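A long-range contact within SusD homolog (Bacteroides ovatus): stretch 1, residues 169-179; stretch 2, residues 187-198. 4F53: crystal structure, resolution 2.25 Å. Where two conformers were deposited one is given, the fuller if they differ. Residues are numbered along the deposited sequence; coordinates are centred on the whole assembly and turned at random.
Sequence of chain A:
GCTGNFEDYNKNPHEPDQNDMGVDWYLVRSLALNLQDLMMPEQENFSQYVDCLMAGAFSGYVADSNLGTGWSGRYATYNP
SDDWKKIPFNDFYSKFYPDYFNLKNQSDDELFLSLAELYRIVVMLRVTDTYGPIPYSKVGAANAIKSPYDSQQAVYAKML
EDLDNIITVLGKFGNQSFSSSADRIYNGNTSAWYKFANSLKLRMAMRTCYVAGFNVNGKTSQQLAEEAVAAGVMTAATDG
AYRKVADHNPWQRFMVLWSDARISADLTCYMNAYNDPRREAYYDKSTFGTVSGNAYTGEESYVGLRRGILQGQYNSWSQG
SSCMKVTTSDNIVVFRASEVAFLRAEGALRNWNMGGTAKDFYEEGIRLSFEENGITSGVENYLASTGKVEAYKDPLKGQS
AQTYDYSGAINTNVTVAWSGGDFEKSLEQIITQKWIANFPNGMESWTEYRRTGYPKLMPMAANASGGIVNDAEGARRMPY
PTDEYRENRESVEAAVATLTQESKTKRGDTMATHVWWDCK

Stretch 1 169-179: VLGKFGNQSFS
Stretch 2 (187-198) NGNTSAWYKFAN

The two stretches run in nearly opposite directions. Stretch 1 enters as the last part of a helix, turns, and continues as an extended segment to Ser179; stretch 2 begins with two residues of positive phi, Asn187 (54/45) and Gly188 (80/7), passes through Asn189 (-80/97), and becomes a helix at Thr190. The helix axes approach to 8.6 Å, with 149° between their directions. Pairing CA atoms sets the register: Leu170 to Tyr194 5.4 Å, Gly174 to Ser191 5.8 Å, Ser177 to Asn189 5.0 Å, Phe178 to Gly188 4.5 Å.

Leu170 (phi/psi -65/-34) points toward the second helix as a knob among Thr190, Trp193, Tyr194 and Ala197. Its m,t rotamer (chi1 -65°, chi2 175°) places Leu170 CD1 4.0 Å from Trp193 CB and 4.0 Å from Ala197 CB, where small Ala197 leaves room for the branched leucine. Tyr194, chi1 t and chi2 79°, lays its ring beside the first helix, with Tyr194 CD1 4.2 Å from Leu170 CB and 3.5 Å from Gly171 N. An ideal CB on Gly171 would lie a tight 3.3 Å from Tyr194 CE1, so glycine suits this close passage.

The chain leaves the helix at Gly174, whose phi/psi of 44/-110 favours glycine, in a type II' turn from Phe173 to Gln176 closed by Gln176 N to Phe173 O at 2.9 Å. The turn is followed by extended Gln176 (-74/149), Ser177 (-119/151) and Phe178 (-110/175).

Thr190 uses both chemical characters of its side chain. With chi1 -48° (m), Thr190 OG1 donates to Gln176 O at 2.9 Å, while Thr190 CG2 packs 3.7 Å from Phe173 CB and 3.8 Å from Leu170 CD2. Asn189 is the N-cap residue; its t rotamer, with chi2 7°, lets Asn189 OD1 accept from Ser191 OG at 2.8 Å, Ser191 being p (70°). A water lies 3.0 Å from both Gln176 O and Asn189 OD1 and accepts from Ser191 N at 3.3 Å, linking the turn to the helix start.

Gly188 is buried against Phe178. Phe178 N donates to Gly188 O at 2.9 Å, and Ser177, chi1 t, brings its OG within 2.8 Å of the same Gly188 O. Phe178, p with chi2 -87°, swings its ring across so that Gly188 CA sits 3.5 Å from the ring centroid, almost on the normal. An ideal CB at Gly188 would fall 2.0 Å from Phe178 O, a clash that glycine avoids. The Phe178 ring edge reaches Trp193 (m, chi2 115°), with Phe178 CE1 3.7 Å from Trp193 CD1 and the planes inclined at 31°.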

# COMPACT_ATOMS: atom_id res chain seq x y z
N VAL A 169 -6.10 9.60 -24.22
CA VAL A 169 -6.26 8.40 -25.06
C VAL A 169 -7.47 7.56 -24.58
O VAL A 169 -8.31 7.20 -25.38
CB VAL A 169 -4.95 7.57 -25.14
CG1 VAL A 169 -5.19 6.21 -25.79
CG2 VAL A 169 -3.86 8.34 -25.88
N LEU A 170 -7.57 7.30 -23.28
CA LEU A 170 -8.67 6.48 -22.74
C LEU A 170 -10.05 7.14 -22.92
O LEU A 170 -11.04 6.43 -23.13
CB LEU A 170 -8.43 6.14 -21.28
CG LEU A 170 -7.22 5.24 -20.97
CD1 LEU A 170 -7.04 5.10 -19.48
CD2 LEU A 170 -7.34 3.87 -21.63
N GLY A 171 -10.07 8.48 -22.83
CA GLY A 171 -11.26 9.32 -23.03
C GLY A 171 -11.83 9.23 -24.44
O GLY A 171 -13.04 9.08 -24.59
N LYS A 172 -10.94 9.30 -25.48
CA LYS A 172 -11.39 9.26 -26.86
C LYS A 172 -11.93 7.87 -27.25
O LYS A 172 -12.81 7.81 -28.10
CB LYS A 172 -10.32 9.77 -27.86
CG LYS A 172 -9.12 8.88 -28.11
CD LYS A 172 -8.15 9.60 -29.03
CE LYS A 172 -7.32 8.65 -29.86
NZ LYS A 172 -8.12 7.99 -30.92
N PHE A 173 -11.47 6.78 -26.59
CA PHE A 173 -12.02 5.44 -26.85
C PHE A 173 -13.41 5.31 -26.21
O PHE A 173 -14.20 4.48 -26.63
CB PHE A 173 -11.08 4.32 -26.40
CG PHE A 173 -9.93 4.18 -27.37
CD1 PHE A 173 -10.07 3.48 -28.55
CD2 PHE A 173 -8.73 4.84 -27.14
CE1 PHE A 173 -9.03 3.41 -29.48
CE2 PHE A 173 -7.69 4.79 -28.07
CZ PHE A 173 -7.85 4.07 -29.23
N GLY A 174 -13.71 6.20 -25.26
CA GLY A 174 -15.01 6.31 -24.60
C GLY A 174 -15.66 5.02 -24.17
O GLY A 174 -15.18 4.37 -23.23
N ASN A 175 -16.75 4.66 -24.85
CA ASN A 175 -17.52 3.47 -24.50
C ASN A 175 -17.12 2.23 -25.33
O ASN A 175 -17.73 1.17 -25.17
CB ASN A 175 -19.02 3.74 -24.52
CG ASN A 175 -19.46 4.48 -23.27
OD1 ASN A 175 -19.16 4.08 -22.12
ND2 ASN A 175 -20.14 5.61 -23.46
N GLN A 176 -16.03 2.34 -26.11
CA GLN A 176 -15.46 1.21 -26.85
C GLN A 176 -14.75 0.28 -25.85
O GLN A 176 -14.24 0.74 -24.82
CB GLN A 176 -14.50 1.65 -27.98
CG GLN A 176 -15.15 2.49 -29.08
CD GLN A 176 -14.20 2.87 -30.20
OE1 GLN A 176 -13.05 3.27 -29.98
NE2 GLN A 176 -14.68 2.82 -31.43
N SER A 177 -14.75 -1.01 -26.16
CA SER A 177 -14.12 -2.03 -25.33
C SER A 177 -13.01 -2.74 -26.09
O SER A 177 -13.08 -2.84 -27.30
CB SER A 177 -15.17 -3.04 -24.86
OG SER A 177 -14.60 -4.08 -24.08
N PHE A 178 -12.00 -3.23 -25.37
CA PHE A 178 -10.91 -4.01 -25.95
C PHE A 178 -11.09 -5.45 -25.46
O PHE A 178 -12.03 -5.71 -24.69
CB PHE A 178 -9.52 -3.43 -25.65
CG PHE A 178 -9.14 -3.31 -24.19
CD1 PHE A 178 -9.48 -2.18 -23.46
CD2 PHE A 178 -8.36 -4.29 -23.58
CE1 PHE A 178 -9.09 -2.05 -22.12
CE2 PHE A 178 -7.96 -4.15 -22.24
CZ PHE A 178 -8.34 -3.04 -21.52
N SER A 179 -10.27 -6.39 -25.94
CA SER A 179 -10.39 -7.81 -25.64
C SER A 179 -10.30 -8.08 -24.14
O SER A 179 -9.31 -7.73 -23.50
CB SER A 179 -9.35 -8.62 -26.40
OG SER A 179 -9.56 -10.01 -26.24
N ASN A 187 -12.05 -6.25 -17.62
CA ASN A 187 -12.48 -7.07 -18.75
C ASN A 187 -12.64 -6.28 -20.05
O ASN A 187 -13.61 -6.48 -20.78
CB ASN A 187 -13.78 -7.83 -18.42
CG ASN A 187 -13.71 -8.59 -17.12
OD1 ASN A 187 -14.43 -8.28 -16.16
ND2 ASN A 187 -12.81 -9.56 -17.05
N GLY A 188 -11.67 -5.41 -20.34
CA GLY A 188 -11.65 -4.62 -21.56
C GLY A 188 -12.53 -3.38 -21.56
O GLY A 188 -12.65 -2.74 -22.60
N ASN A 189 -13.14 -3.02 -20.40
CA ASN A 189 -13.97 -1.82 -20.30
C ASN A 189 -13.07 -0.57 -20.16
O ASN A 189 -12.65 -0.23 -19.06
CB ASN A 189 -14.96 -1.95 -19.14
CG ASN A 189 -15.95 -0.81 -18.97
OD1 ASN A 189 -16.04 0.11 -19.78
ND2 ASN A 189 -16.70 -0.85 -17.88
N THR A 190 -12.80 0.12 -21.30
CA THR A 190 -11.93 1.31 -21.39
C THR A 190 -12.39 2.45 -20.47
O THR A 190 -11.54 3.14 -19.90
CB THR A 190 -11.84 1.79 -22.85
OG1 THR A 190 -11.54 0.66 -23.68
CG2 THR A 190 -10.75 2.82 -23.06
N SER A 191 -13.71 2.66 -20.32
CA SER A 191 -14.27 3.74 -19.49
C SER A 191 -13.95 3.51 -17.99
O SER A 191 -13.78 4.47 -17.24
CB SER A 191 -15.77 3.88 -19.71
OG SER A 191 -16.49 2.79 -19.18
N ALA A 192 -13.85 2.24 -17.57
CA ALA A 192 -13.45 1.87 -16.21
C ALA A 192 -11.96 2.23 -15.97
O ALA A 192 -11.61 2.67 -14.88
CB ALA A 192 -13.70 0.40 -15.98
N TRP A 193 -11.11 2.11 -17.01
CA TRP A 193 -9.68 2.45 -17.00
C TRP A 193 -9.49 3.96 -16.98
O TRP A 193 -8.51 4.43 -16.39
CB TRP A 193 -8.95 1.82 -18.21
CG TRP A 193 -8.63 0.38 -17.96
CD1 TRP A 193 -9.12 -0.70 -18.63
CD2 TRP A 193 -7.77 -0.15 -16.93
NE1 TRP A 193 -8.62 -1.87 -18.09
CE2 TRP A 193 -7.82 -1.56 -17.02
CE3 TRP A 193 -7.03 0.44 -15.87
CZ2 TRP A 193 -7.13 -2.39 -16.13
CZ3 TRP A 193 -6.35 -0.39 -14.99
CH2 TRP A 193 -6.38 -1.78 -15.14
N TYR A 194 -10.41 4.70 -17.61
CA TYR A 194 -10.46 6.17 -17.63
C TYR A 194 -10.63 6.67 -16.21
O TYR A 194 -9.90 7.57 -15.79
CB TYR A 194 -11.61 6.67 -18.54
CG TYR A 194 -11.73 8.18 -18.61
CD1 TYR A 194 -10.88 8.93 -19.42
CD2 TYR A 194 -12.68 8.86 -17.85
CE1 TYR A 194 -10.99 10.32 -19.49
CE2 TYR A 194 -12.78 10.26 -17.90
CZ TYR A 194 -11.94 10.98 -18.73
OH TYR A 194 -12.03 12.35 -18.81
N LYS A 195 -11.58 6.07 -15.45
CA LYS A 195 -11.84 6.41 -14.04
C LYS A 195 -10.66 6.06 -13.17
O LYS A 195 -10.32 6.83 -12.28
CB LYS A 195 -13.10 5.70 -13.51
CG LYS A 195 -14.39 6.16 -14.19
CD LYS A 195 -15.57 5.62 -13.44
CE LYS A 195 -16.81 5.61 -14.30
NZ LYS A 195 -17.98 5.13 -13.52
N PHE A 196 -10.01 4.91 -13.43
CA PHE A 196 -8.83 4.44 -12.69
C PHE A 196 -7.68 5.45 -12.87
O PHE A 196 -7.07 5.84 -11.87
CB PHE A 196 -8.41 3.03 -13.19
CG PHE A 196 -7.17 2.42 -12.57
CD1 PHE A 196 -5.90 2.80 -12.99
CD2 PHE A 196 -7.27 1.47 -11.56
CE1 PHE A 196 -4.75 2.25 -12.40
CE2 PHE A 196 -6.13 0.90 -10.98
CZ PHE A 196 -4.88 1.28 -11.41
N ALA A 197 -7.39 5.86 -14.14
CA ALA A 197 -6.32 6.80 -14.49
C ALA A 197 -6.53 8.17 -13.82
O ALA A 197 -5.57 8.69 -13.24
CB ALA A 197 -6.21 6.95 -15.99
N ASN A 198 -7.76 8.71 -13.81
CA ASN A 198 -8.02 9.98 -13.11
C ASN A 198 -7.91 9.81 -11.59
O ASN A 198 -7.46 10.72 -10.90
CB ASN A 198 -9.39 10.54 -13.47
CG ASN A 198 -9.40 11.23 -14.79
OD1 ASN A 198 -8.61 12.14 -15.04
ND2 ASN A 198 -10.29 10.78 -15.66
O HOH W 1 -15.89 1.45 -22.41